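Local coordinates for lipoate-protein ligase, putative (Streptococcus pneumoniae, PDB 1VQZ) that is a putative lipoate-protein ligase, with a catalytic domain of the lipoyl protein ligase A/B family followed by a bacterial lipoate protein ligase C-terminal domain, at residues L94-I99 against K111-P116; G145-Y150 against M156-L161. All coordinates share one frame; numbering follows the deposited sequence.

Contact 1. Residues L94-I99 against K111-P116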
loop_
_atom_site.group_PDB
_atom_site.type_symbol
_atom_site.label_atom_id
_atom_site.label_comp_id
_atom_site.label_asym_id
_atom_site.label_seq_id
_atom_site.Cartn_x
_atom_site.Cartn_y
_atom_site.Cartn_z
ATOM N N LEU A 94 -4.680 -6.694 -11.505
ATOM C CA LEU A 94 -4.931 -5.398 -12.113
ATOM C C LEU A 94 -4.932 -4.359 -11.019
ATOM O O LEU A 94 -5.784 -4.384 -10.132
ATOM C CB LEU A 94 -6.284 -5.378 -12.840
ATOM C CG LEU A 94 -6.655 -4.075 -13.559
ATOM C CD1 LEU A 94 -5.623 -3.698 -14.550
ATOM C CD2 LEU A 94 -8.045 -4.205 -14.214
ATOM N N ASN A 95 -3.945 -3.471 -11.097
ATOM C CA ASN A 95 -3.763 -2.353 -10.164
ATOM C C ASN A 95 -4.613 -1.174 -10.595
ATOM O O ASN A 95 -4.763 -0.908 -11.779
ATOM C CB ASN A 95 -2.254 -1.966 -10.114
ATOM C CG ASN A 95 -1.381 -3.115 -9.574
ATOM O OD1 ASN A 95 -0.519 -3.679 -10.275
ATOM N ND2 ASN A 95 -1.671 -3.515 -8.374
ATOM N N TYR A 96 -5.160 -0.457 -9.624
ATOM C CA TYR A 96 -5.902 0.771 -9.887
ATOM C C TYR A 96 -5.301 1.866 -9.031
ATOM O O TYR A 96 -4.777 1.604 -7.908
ATOM C CB TYR A 96 -7.431 0.635 -9.613
ATOM C CG TYR A 96 -7.781 0.383 -8.161
ATOM C CD1 TYR A 96 -7.854 -0.914 -7.639
ATOM C CD2 TYR A 96 -7.992 1.458 -7.296
ATOM C CE1 TYR A 96 -8.141 -1.119 -6.285
ATOM C CE2 TYR A 96 -8.261 1.270 -5.973
ATOM C CZ TYR A 96 -8.338 -0.004 -5.458
ATOM O OH TYR A 96 -8.635 -0.111 -4.119
ATOM N N THR A 97 -5.411 3.096 -9.544
ATOM C CA THR A 97 -4.960 4.303 -8.840
ATOM C C THR A 97 -5.992 5.422 -8.981
ATOM O O THR A 97 -6.357 5.771 -10.078
ATOM C CB THR A 97 -3.681 4.792 -9.469
ATOM O OG1 THR A 97 -2.715 3.748 -9.408
ATOM C CG2 THR A 97 -3.169 6.006 -8.800
ATOM N N ILE A 98 -6.462 5.957 -7.859
ATOM C CA ILE A 98 -7.418 7.066 -7.808
ATOM C C ILE A 98 -6.776 8.180 -6.978
ATOM O O ILE A 98 -6.675 8.069 -5.777
ATOM C CB ILE A 98 -8.709 6.626 -7.132
ATOM C CG1 ILE A 98 -9.212 5.327 -7.772
ATOM C CG2 ILE A 98 -9.802 7.700 -7.215
ATOM C CD1 ILE A 98 -10.217 4.630 -6.902
ATOM N N ILE A 99 -6.384 9.257 -7.644
ATOM C CA ILE A 99 -5.790 10.439 -7.022
ATOM C C ILE A 99 -6.691 11.636 -7.088
ATOM O O ILE A 99 -7.325 11.917 -8.134
ATOM C CB ILE A 99 -4.484 10.775 -7.728
ATOM C CG1 ILE A 99 -3.458 9.652 -7.495
ATOM C CG2 ILE A 99 -3.941 12.120 -7.280
ATOM C CD1 ILE A 99 -2.489 9.486 -8.643
ATOM N N LYS A 111 -14.596 4.559 -2.847
ATOM C CA LYS A 111 -16.060 4.505 -2.842
ATOM C C LYS A 111 -16.651 4.872 -4.194
ATOM O O LYS A 111 -17.560 4.217 -4.661
ATOM C CB LYS A 111 -16.633 5.452 -1.795
ATOM C CG LYS A 111 -16.303 5.047 -0.367
ATOM N N SER A 112 -16.150 5.924 -4.828
ATOM C CA SER A 112 -16.724 6.334 -6.094
ATOM C C SER A 112 -16.348 5.394 -7.251
ATOM O O SER A 112 -17.131 5.223 -8.172
ATOM C CB SER A 112 -16.412 7.812 -6.403
ATOM O OG SER A 112 -15.050 8.107 -6.470
ATOM N N PHE A 113 -15.162 4.788 -7.185
ATOM C CA PHE A 113 -14.691 3.784 -8.179
ATOM C C PHE A 113 -15.465 2.476 -8.068
ATOM O O PHE A 113 -15.681 1.757 -9.053
ATOM C CB PHE A 113 -13.197 3.550 -7.936
ATOM C CG PHE A 113 -12.560 2.454 -8.774
ATOM C CD1 PHE A 113 -12.515 2.532 -10.150
ATOM C CD2 PHE A 113 -11.959 1.343 -8.145
ATOM C CE1 PHE A 113 -11.865 1.525 -10.915
ATOM C CE2 PHE A 113 -11.324 0.334 -8.878
ATOM C CZ PHE A 113 -11.263 0.413 -10.269
ATOM N N SER A 114 -15.917 2.201 -6.855
ATOM C CA SER A 114 -16.511 0.918 -6.523
ATOM C C SER A 114 -17.803 0.673 -7.323
ATOM O O SER A 114 -18.109 -0.450 -7.670
ATOM C CB SER A 114 -16.791 0.890 -5.018
ATOM O OG SER A 114 -18.000 1.594 -4.722
ATOM N N THR A 115 -18.559 1.737 -7.607
ATOM C CA THR A 115 -19.768 1.611 -8.402
ATOM C C THR A 115 -19.465 1.177 -9.837
ATOM O O THR A 115 -20.076 0.202 -10.319
ATOM C CB THR A 115 -20.674 2.881 -8.331
ATOM O OG1 THR A 115 -21.418 2.831 -7.109
ATOM C CG2 THR A 115 -21.667 2.915 -9.472
ATOM N N PRO A 116 -18.569 1.908 -10.529
ATOM C CA PRO A 116 -18.029 1.450 -11.812
ATOM C C PRO A 116 -17.546 -0.011 -11.814
ATOM O O PRO A 116 -17.878 -0.749 -12.753
ATOM C CB PRO A 116 -16.887 2.425 -12.085
ATOM C CG PRO A 116 -17.299 3.668 -11.417
ATOM C CD PRO A 116 -18.037 3.245 -10.176
#
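Phe113 reaches from helix 111-116 to strand 94-99 and meets Tyr96 and Ile98 on it. Phe113 CB lies against Ile98 CD1 at 3.3 Å, a close approach for two aliphatic carbons. CG, the next atom out, is still beside that methyl, and Phe113 CD2 is within about 4 Å of both Ile98 CD1 and Tyr96 CD2. At CE2 the contact changes partner: Phe113 CE2 sits over one face of the Tyr96 ring, off-centre toward its rim and 3.6 Å from Tyr96 CG. Phe113 CZ ends the path near Tyr96 CB, 3.9 Å away. With CG anti to its backbone N (chi1 174°), the ring of Phe113 is carried across to the strand. The two rings form an offset stack, centroids 4.9 Å apart and planes inclined at 30°. Within the catalytic domain this is a helix packed on one face of the large mixed beta-sheet, the face that carries Tyr96 and Ile98; Phe44, from the neighbouring strand 42-47, also meets the Phe113 ring. All three touching residues are buried. Tyr96 OH is hydrogen-bonded to Asn146 OD1, on strand 141-151, which holds the far end of the ring while Phe113 CE2 lies over its face.

Contact 2. Residues G145-Y150 against M156-L161. With EDO (1,2-ethanediol), chain P.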
loop_
_atom_site.group_PDB
_atom_site.type_symbol
_atom_site.label_atom_id
_atom_site.label_comp_id
_atom_site.label_asym_id
_atom_site.label_seq_id
_atom_site.Cartn_x
_atom_site.Cartn_y
_atom_site.Cartn_z
ATOM N N GLY A 145 -8.775 -5.100 -2.870
ATOM C CA GLY A 145 -8.276 -4.540 -1.625
ATOM C C GLY A 145 -7.597 -3.203 -1.850
ATOM O O GLY A 145 -6.616 -3.118 -2.615
ATOM N N ASN A 146 -8.151 -2.199 -1.155
ATOM C CA ASN A 146 -7.797 -0.784 -1.237
ATOM C C ASN A 146 -6.876 -0.312 -0.111
ATOM O O ASN A 146 -6.967 -0.792 1.015
ATOM C CB ASN A 146 -9.092 0.015 -1.108
ATOM C CG ASN A 146 -8.912 1.508 -1.408
ATOM O OD1 ASN A 146 -8.419 1.862 -2.467
ATOM N ND2 ASN A 146 -9.393 2.371 -0.506
ATOM N N ALA A 147 -6.023 0.649 -0.427
ATOM C CA ALA A 147 -5.233 1.359 0.564
ATOM C C ALA A 147 -5.136 2.837 0.204
ATOM O O ALA A 147 -5.059 3.218 -0.944
ATOM C CB ALA A 147 -3.851 0.741 0.674
ATOM N N GLN A 148 -5.093 3.663 1.229
ATOM C CA GLN A 148 -5.062 5.096 1.106
ATOM C C GLN A 148 -3.690 5.635 1.552
ATOM O O GLN A 148 -3.078 5.141 2.526
ATOM C CB GLN A 148 -6.204 5.656 1.950
ATOM C CG GLN A 148 -6.407 7.156 1.824
ATOM C CD GLN A 148 -7.606 7.682 2.637
ATOM O OE1 GLN A 148 -8.605 6.974 2.856
ATOM N NE2 GLN A 148 -7.496 8.930 3.089
ATOM N N ALA A 149 -3.211 6.637 0.827
ATOM C CA ALA A 149 -2.054 7.444 1.222
ATOM C C ALA A 149 -2.441 8.916 1.150
ATOM O O ALA A 149 -3.244 9.305 0.337
ATOM C CB ALA A 149 -0.834 7.169 0.321
ATOM N N TYR A 150 -1.849 9.726 2.012
ATOM C CA TYR A 150 -2.197 11.132 2.093
ATOM C C TYR A 150 -0.947 11.929 2.220
ATOM O O TYR A 150 -0.154 11.697 3.129
ATOM C CB TYR A 150 -3.071 11.408 3.303
ATOM C CG TYR A 150 -3.357 12.860 3.512
ATOM C CD1 TYR A 150 -4.331 13.491 2.774
ATOM C CD2 TYR A 150 -2.621 13.620 4.425
ATOM C CE1 TYR A 150 -4.622 14.838 2.944
ATOM C CE2 TYR A 150 -2.913 14.999 4.614
ATOM C CZ TYR A 150 -3.926 15.590 3.850
ATOM O OH TYR A 150 -4.262 16.917 3.988
HETATM N N MSE A 156 -4.508 9.627 -2.255
HETATM C CA MSE A 156 -4.480 8.508 -3.185
HETATM C C MSE A 156 -5.112 7.284 -2.561
HETATM O O MSE A 156 -4.757 6.878 -1.467
HETATM C CB MSE A 156 -3.055 8.187 -3.653
HETATM C CG MSE A 156 -3.001 7.031 -4.623
HETATM SE SE MSE A 156 -1.182 6.630 -5.308
HETATM C CE MSE A 156 -0.334 6.163 -3.515
ATOM N N HIS A 157 -6.053 6.716 -3.288
ATOM C CA HIS A 157 -6.576 5.381 -3.020
ATOM C C HIS A 157 -6.026 4.456 -4.111
ATOM O O HIS A 157 -6.215 4.723 -5.287
ATOM C CB HIS A 157 -8.084 5.343 -3.113
ATOM C CG HIS A 157 -8.773 6.064 -2.002
ATOM N ND1 HIS A 157 -9.195 5.419 -0.856
ATOM C CD2 HIS A 157 -9.061 7.373 -1.828
ATOM C CE1 HIS A 157 -9.743 6.301 -0.039
ATOM N NE2 HIS A 157 -9.678 7.491 -0.609
ATOM N N HIS A 158 -5.354 3.383 -3.735
ATOM C CA HIS A 158 -4.866 2.454 -4.749
ATOM C C HIS A 158 -4.982 1.027 -4.269
ATOM O O HIS A 158 -5.136 0.751 -3.064
ATOM C CB HIS A 158 -3.466 2.817 -5.289
ATOM C CG HIS A 158 -2.342 2.673 -4.312
ATOM N ND1 HIS A 158 -1.013 2.765 -4.684
ATOM C CD2 HIS A 158 -2.347 2.446 -2.972
ATOM C CE1 HIS A 158 -0.251 2.613 -3.607
ATOM N NE2 HIS A 158 -1.038 2.384 -2.565
ATOM N N GLY A 159 -4.975 0.110 -5.216
ATOM C CA GLY A 159 -5.132 -1.276 -4.814
ATOM C C GLY A 159 -5.119 -2.224 -5.964
ATOM O O GLY A 159 -4.775 -1.833 -7.061
ATOM N N CYS A 160 -5.512 -3.472 -5.669
ATOM C CA CYS A 160 -5.381 -4.643 -6.558
ATOM C C CYS A 160 -6.762 -5.273 -6.813
ATOM O O CYS A 160 -7.529 -5.533 -5.879
ATOM C CB CYS A 160 -4.504 -5.723 -5.860
ATOM S SG CYS A 160 -2.839 -5.152 -5.519
ATOM N N LEU A 161 -7.062 -5.543 -8.070
ATOM C CA LEU A 161 -8.215 -6.355 -8.441
ATOM C C LEU A 161 -7.678 -7.728 -8.863
ATOM O O LEU A 161 -6.832 -7.824 -9.760
ATOM C CB LEU A 161 -8.943 -5.693 -9.605
ATOM C CG LEU A 161 -9.697 -4.412 -9.241
ATOM C CD1 LEU A 161 -9.753 -3.442 -10.405
ATOM C CD2 LEU A 161 -11.117 -4.752 -8.793
HETATM C C1 EDO P . -6.646 1.309 3.454
HETATM O O1 EDO P . -6.976 2.642 3.887
HETATM C C2 EDO P . -6.719 0.146 4.455
HETATM O O2 EDO P . -5.723 -0.832 4.040
#
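Strands 145-150 and 156-161 run antiparallel, their axes at 154° and 4.5 Å apart at closest approach, with paired backbone bonds at Gly145-Cys160, Ala147-His158 and Ala149-Met156. The bonds lengthen at the Gly145 end: Ala147 N to His158 O is 2.8 Å, whereas Gly145 N to Cys160 O is 3.3 Å. Asn146 faces Gly159 in a non-hydrogen-bonded pair, where Gly145 O lies 3.2 Å from Gly159 CA in a CA-H...O contact. Asn146 ND2 gives a nearly straight hydrogen bond to His157 ND1 (3.1 Å, 174° at the hydrogen); Asn134 OD1 is a further partner of ND2, and Tyr96 OH bonds to Asn146 OD1. Amide and imidazole are only 9° from coplanar, so the donor comes in at the ring edge and ND1 acts as acceptor, consistent with any ring proton being on NE2. These strands are the two arms of a beta hairpin in the large mixed sheet of the catalytic domain. Gln148, extended alongside His157, places CG over one face of that ring, 4.1 Å from its centroid, as a CH-pi contact. On the face bearing Ala147 and Ala149, selenomethionine Met156 is bent at its last torsion, bringing Met156 CE to 4.0 Å from Ala149 CB and over a face of the His158 ring. His158 ND1 is hydrogen-bonded to Glu30 OE2 and NE2 to Ser82 OG. A 1,2-ethanediol, probably from the crystallisation liquor, makes a weak hydrogen bond from O2 to Asn146 O.

In the fold
Contact 1 comes first along the chain and contact 2 follows, yet their centres lie only about 8 Å apart. The connection runs through the large mixed sheet: strand 93-101 neighbours strand 154-162, which pairs in turn with strand 141-151, and all four segments belong to the catalytic domain. Leu94 O and Leu161 N, 2.7 Å apart, mark the backbone bonding that joins the two contacts. The bond between Tyr96 and Asn146 adds a side-chain bridge over strand 154-162. Helix 110-123 touches both contacts, Phe113 meeting Leu161 as well as strand 93-101, and Phe110 meeting Asn146 and His157; one helix thus packs across three consecutive strands.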